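Local coordinates for Non-structural protein 2 (Bluetongue virus, PDB 1UTY) that binds single-stranded RNA, the domain crystallised here being the RNA-binding domain of a longer viral phosphoprotein, at the interface of chains A and B. Sequence-based numbering; all coordinates share one arbitrary frame. Chains: chain A/B, Non-structural protein 2.

Contact 1: the interface of chains A and B. Residues chain A 15, 34, 57, 104, 121; chain B 144-145, 147.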
loop_
_atom_site.group_PDB
_atom_site.type_symbol
_atom_site.label_atom_id
_atom_site.label_comp_id
_atom_site.label_asym_id
_atom_site.label_seq_id
_atom_site.Cartn_x
_atom_site.Cartn_y
_atom_site.Cartn_z
ATOM N N LEU A 15 2.217 -11.912 13.575
ATOM C CA LEU A 15 1.355 -12.089 14.722
ATOM C C LEU A 15 -0.001 -12.474 14.149
ATOM O O LEU A 15 -0.680 -11.648 13.514
ATOM C CB LEU A 15 1.270 -10.796 15.536
ATOM C CG LEU A 15 0.251 -10.766 16.693
ATOM C CD1 LEU A 15 0.563 -11.827 17.760
ATOM C CD2 LEU A 15 0.151 -9.361 17.334
ATOM N N TYR A 34 4.844 -15.115 17.981
ATOM C CA TYR A 34 5.151 -14.779 16.580
ATOM C C TYR A 34 5.649 -15.941 15.750
ATOM O O TYR A 34 6.219 -16.908 16.282
ATOM C CB TYR A 34 6.184 -13.653 16.488
ATOM C CG TYR A 34 5.809 -12.451 17.300
ATOM C CD1 TYR A 34 4.970 -11.461 16.776
ATOM C CD2 TYR A 34 6.284 -12.300 18.606
ATOM C CE1 TYR A 34 4.609 -10.336 17.552
ATOM C CE2 TYR A 34 5.924 -11.192 19.381
ATOM C CZ TYR A 34 5.098 -10.214 18.849
ATOM O OH TYR A 34 4.754 -9.132 19.630
ATOM N N VAL A 57 6.529 -6.095 12.567
ATOM C CA VAL A 57 5.467 -6.898 13.140
ATOM C C VAL A 57 4.304 -6.827 12.164
ATOM O O VAL A 57 3.753 -5.761 11.896
ATOM C CB VAL A 57 5.038 -6.422 14.547
ATOM C CG1 VAL A 57 3.786 -7.143 15.009
ATOM C CG2 VAL A 57 6.164 -6.621 15.547
ATOM N N MET A 104 7.767 2.134 15.750
ATOM C CA MET A 104 7.513 2.149 17.185
ATOM C C MET A 104 8.834 2.189 17.896
ATOM O O MET A 104 9.742 1.431 17.558
ATOM C CB MET A 104 6.780 0.878 17.634
ATOM C CG MET A 104 5.379 0.727 17.087
ATOM S SD MET A 104 4.507 -0.647 17.833
ATOM C CE MET A 104 5.602 -2.047 17.416
ATOM N N TYR A 121 5.553 -1.451 12.975
ATOM C CA TYR A 121 4.241 -2.064 13.173
ATOM C C TYR A 121 3.362 -1.988 11.923
ATOM O O TYR A 121 3.155 -0.906 11.356
ATOM C CB TYR A 121 3.501 -1.458 14.373
ATOM C CG TYR A 121 2.191 -2.168 14.649
ATOM C CD1 TYR A 121 2.173 -3.493 15.112
ATOM C CD2 TYR A 121 0.978 -1.548 14.395
ATOM C CE1 TYR A 121 0.972 -4.160 15.336
ATOM C CE2 TYR A 121 -0.227 -2.207 14.618
ATOM C CZ TYR A 121 -0.224 -3.506 15.091
ATOM O OH TYR A 121 -1.425 -4.154 15.305
ATOM N N LEU B 144 1.946 -5.534 22.398
ATOM C CA LEU B 144 2.515 -6.635 21.652
ATOM C C LEU B 144 3.376 -7.474 22.565
ATOM O O LEU B 144 4.199 -6.941 23.315
ATOM C CB LEU B 144 3.311 -6.119 20.442
ATOM C CG LEU B 144 2.543 -5.289 19.408
ATOM C CD1 LEU B 144 3.489 -4.654 18.415
ATOM C CD2 LEU B 144 1.505 -6.132 18.688
ATOM N N PRO B 145 3.167 -8.786 22.512
ATOM C CA PRO B 145 3.934 -9.724 23.345
ATOM C C PRO B 145 5.435 -9.519 23.146
ATOM O O PRO B 145 5.877 -9.298 22.014
ATOM C CB PRO B 145 3.487 -11.100 22.835
ATOM C CG PRO B 145 2.133 -10.865 22.237
ATOM C CD PRO B 145 2.180 -9.471 21.655
ATOM N N VAL B 147 7.125 -6.994 23.581
ATOM C CA VAL B 147 7.467 -5.621 23.227
ATOM C C VAL B 147 7.246 -4.688 24.423
ATOM O O VAL B 147 6.108 -4.413 24.806
ATOM C CB VAL B 147 6.687 -5.138 21.978
ATOM C CG1 VAL B 147 7.048 -3.720 21.638
ATOM C CG2 VAL B 147 6.974 -6.036 20.786
#

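Contact 2: the interface of chains A and B. Residues chain A 69, 98; chain B 69, 98.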
loop_
_atom_site.group_PDB
_atom_site.type_symbol
_atom_site.label_atom_id
_atom_site.label_comp_id
_atom_site.label_asym_id
_atom_site.label_seq_id
_atom_site.Cartn_x
_atom_site.Cartn_y
_atom_site.Cartn_z
ATOM N N GLN A 69 4.674 -1.852 2.890
ATOM C CA GLN A 69 5.265 -0.741 2.144
ATOM C C GLN A 69 6.014 0.280 2.988
ATOM O O GLN A 69 5.438 1.147 3.667
ATOM C CB GLN A 69 4.254 -0.087 1.214
ATOM C CG GLN A 69 4.559 -0.401 -0.230
ATOM C CD GLN A 69 3.397 -1.038 -0.935
ATOM O OE1 GLN A 69 2.454 -1.489 -0.290
ATOM N NE2 GLN A 69 3.447 -1.068 -2.267
ATOM N N GLY A 98 -1.999 -3.560 0.423
ATOM C CA GLY A 98 -0.983 -2.600 0.821
ATOM C C GLY A 98 -1.057 -2.295 2.309
ATOM O O GLY A 98 -1.975 -1.664 2.791
ATOM N N GLN B 69 1.019 2.966 -4.858
ATOM C CA GLN B 69 2.284 2.255 -4.746
ATOM C C GLN B 69 2.434 1.423 -6.004
ATOM O O GLN B 69 1.840 0.348 -6.134
ATOM C CB GLN B 69 2.284 1.365 -3.498
ATOM C CG GLN B 69 1.919 2.101 -2.185
ATOM C CD GLN B 69 1.369 1.182 -1.090
ATOM O OE1 GLN B 69 1.056 0.005 -1.337
ATOM N NE2 GLN B 69 1.257 1.716 0.127
ATOM N N GLY B 98 -2.811 2.687 1.456
ATOM C CA GLY B 98 -2.117 2.151 0.305
ATOM C C GLY B 98 -3.130 1.576 -0.664
ATOM O O GLY B 98 -3.792 0.578 -0.366
HETATM O O HOH W 1 -3.763 -2.149 -1.428
#

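Contact 3: the interface of chains A and B. Residues chain A 107, 114; chain B 146-149.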
loop_
_atom_site.group_PDB
_atom_site.type_symbol
_atom_site.label_atom_id
_atom_site.label_comp_id
_atom_site.label_asym_id
_atom_site.label_seq_id
_atom_site.Cartn_x
_atom_site.Cartn_y
_atom_site.Cartn_z
ATOM N N ARG A 107 11.442 -1.385 23.600
ATOM C CA ARG A 107 12.541 -2.182 24.121
ATOM C C ARG A 107 12.233 -3.655 23.892
ATOM O O ARG A 107 11.110 -4.106 24.133
ATOM C CB ARG A 107 12.732 -1.931 25.607
ATOM C CG ARG A 107 13.765 -0.885 25.921
ATOM C CD ARG A 107 13.759 -0.471 27.364
ATOM N NE ARG A 107 14.541 -1.382 28.194
ATOM C CZ ARG A 107 15.872 -1.378 28.275
ATOM N NH1 ARG A 107 16.586 -0.522 27.551
ATOM N NH2 ARG A 107 16.492 -2.237 29.080
ATOM N N MET A 114 18.109 -7.036 26.713
ATOM C CA MET A 114 17.144 -5.941 26.542
ATOM C C MET A 114 17.761 -4.668 25.954
ATOM O O MET A 114 18.648 -4.057 26.560
ATOM C CB MET A 114 16.430 -5.616 27.863
ATOM C CG MET A 114 15.488 -6.713 28.386
ATOM S SD MET A 114 13.935 -7.001 27.448
ATOM C CE MET A 114 13.543 -5.378 26.822
ATOM N N GLY B 146 6.190 -9.526 24.238
ATOM C CA GLY B 146 7.623 -9.301 24.184
ATOM C C GLY B 146 8.062 -7.926 23.715
ATOM O O GLY B 146 9.244 -7.714 23.481
ATOM N N VAL B 147 7.125 -6.994 23.581
ATOM C CA VAL B 147 7.467 -5.621 23.227
ATOM C C VAL B 147 7.246 -4.688 24.423
ATOM O O VAL B 147 6.108 -4.413 24.806
ATOM C CB VAL B 147 6.687 -5.138 21.978
ATOM C CG1 VAL B 147 7.048 -3.720 21.638
ATOM C CG2 VAL B 147 6.974 -6.036 20.786
ATOM N N MET B 148 8.344 -4.219 25.012
ATOM C CA MET B 148 8.287 -3.304 26.152
ATOM C C MET B 148 8.191 -1.824 25.727
ATOM O O MET B 148 8.394 -1.477 24.555
ATOM C CB MET B 148 9.485 -3.530 27.090
ATOM C CG MET B 148 9.380 -4.788 27.963
ATOM S SD MET B 148 10.752 -5.018 29.159
ATOM C CE MET B 148 10.197 -4.024 30.512
ATOM N N ARG B 149 7.862 -0.977 26.704
ATOM C CA ARG B 149 7.831 0.482 26.580
ATOM C C ARG B 149 9.240 1.030 26.384
ATOM O O ARG B 149 10.201 0.523 26.979
ATOM C CB ARG B 149 7.288 1.074 27.888
ATOM C CG ARG B 149 6.005 1.903 27.798
ATOM C CD ARG B 149 5.513 2.431 29.164
ATOM N NE ARG B 149 5.267 1.349 30.122
ATOM C CZ ARG B 149 5.828 1.254 31.331
ATOM N NH1 ARG B 149 6.672 2.188 31.764
ATOM N NH2 ARG B 149 5.541 0.222 32.121
#

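Contact 1: the interface of chains A and B
The C-terminal arm of chain B, a loop segment running through B:Leu144, B:Pro145 and B:Val147, lies against the beta-strand domain of chain A and plugs B:Leu144 into an apolar pocket. The floor and walls come from A:Leu15, A:Val57, A:Met104 and A:Tyr121. The two methyls of B:Leu144 have different main neighbours but share the rim of the A:Tyr121 ring. CD1 of B:Leu144 meets the terminal methyl CE of A:Met104 at 3.5 Å and also reaches ring atom CD1 of A:Tyr121, 3.7 Å away. The other branch, CD2 of B:Leu144, packs on CD2 of A:Leu15 at 3.8 Å, and the tyrosine rim, at CD1 and CE1, touches both branches obliquely. The bend of A:Met104 at chi3 (-59°) turns its methyl toward the leucine.

Beside the pocket mouth, A:Tyr34 supplies the polar anchor. Its phenol OH donates a hydrogen bond of 2.6 Å to the carbonyl O of B:Pro145, meeting a lone pair in the carbonyl plane at a C=O...O angle of 133°. The acceptor also lies in the plane of the tyrosine ring, at its edge. The same hydroxyl lies 3.3 Å from CD of B:Pro145 and borders CB of B:Leu144, which links the polar anchor to the apolar plug. The pocket and its tyrosine anchor are drawn from strands 10-15, 34-39, 56-59, 102-110 and 113-123 of chain A, and thus bring sequence-distant strands of the domain together in one docking site for the partner's arm.

Contact 2: the interface of chains A and B
Different side-chain torsions in the two copies bring A:Gln69 and B:Gln69 together near the two-fold axis. In B:Gln69, CG stands anti to the carbonyl carbon (chi1 -53°) and the chain runs on extended, whereas A:Gln69 has chi1 -109° and bends at chi2. Because these torsions differ, the pair departs from exact symmetry in this model. The side chains approach from opposite directions, with their amide planes inclined to each other by about half a right angle.

The modelled amide positions are doubtful: the two side-chain oxygens are placed too close together, as are the two CD carbons. NE2 of A:Gln69 also comes near OE1 of B:Gln69, but that separation is as doubtful as the oxygen position, and its N-H groups point elsewhere, so the pair is not a hydrogen bond. The contact therefore shows close apposition of the glutamines without establishing a particular amide pairing.

Each glutamine belongs to strand 64-70 of its chain, and the neighbouring glycines extend this central part of the interface in this assembly. A:Gly98, in strand 97-100 of chain A, and B:Gly98, in strand 97-99 of chain B, are joined through water rather than directly. The backbone N of A:Gly98 is 2.9 Å from water 1, with an angle of 161° at the hydrogen, and the same water lies 2.9 Å from the carbonyl O of B:Gly98.

Contact 3: the interface of chains A and B
Backbone hydrogen bonds pair A:Arg107 with B:Met148 in an antiparallel beta bridge, by which the short strand 148-149 of chain B pairs with strand 102-110 of chain A. The amide N of B:Met148 donates to the carbonyl O of A:Arg107 at 2.9 Å, approaching nearly along the C=O direction. The return bond, from N of A:Arg107 to O of B:Met148, is longer at 3.2 Å. It is straight at the hydrogen (166°), but its donor stands above the acceptor's carbonyl plane, away from a lone pair.

Apolar packing accompanies the bridge. The side chains of A:Met114 and B:Met148 cross at about a right angle, and the methyl CE of A:Met114 reaches SD of B:Met148 at 3.7 Å. Bends at chi2 (-70°) and chi3 (-32°) curl that methyl in over its own chain, leaving both SD and CE of A:Met114 facing the sulfur of B:Met148. Near the bridge itself, CB of A:Arg107 lies 3.9 Å from CB of B:Met148.

A further contact involves the aliphatic part of A:Arg107, which runs past the backbone of B:Arg149. It is made by carbon atoms of the arginine rather than its guanidinium group: CD of A:Arg107 lies 3.7 Å from the carbonyl O of B:Arg149.

Contacts 1 and 3 are consecutive footholds of the same chain B arm: their C-alpha centres lie about 9 Å apart, and B:Val147 belongs to both. Strands 102-110 and 113-123 of chain A also serve both, so side-chain burial and strand pairing act on one region of the domain. Contact 2 is separate, with its C-alpha centre about 20 Å from that of contact 1 and 27 Å from that of contact 3. Since the whole interface is two-fold symmetric, the arms are exchanged reciprocally around contact 2, an arrangement likely to stabilise the dimer in this assembly.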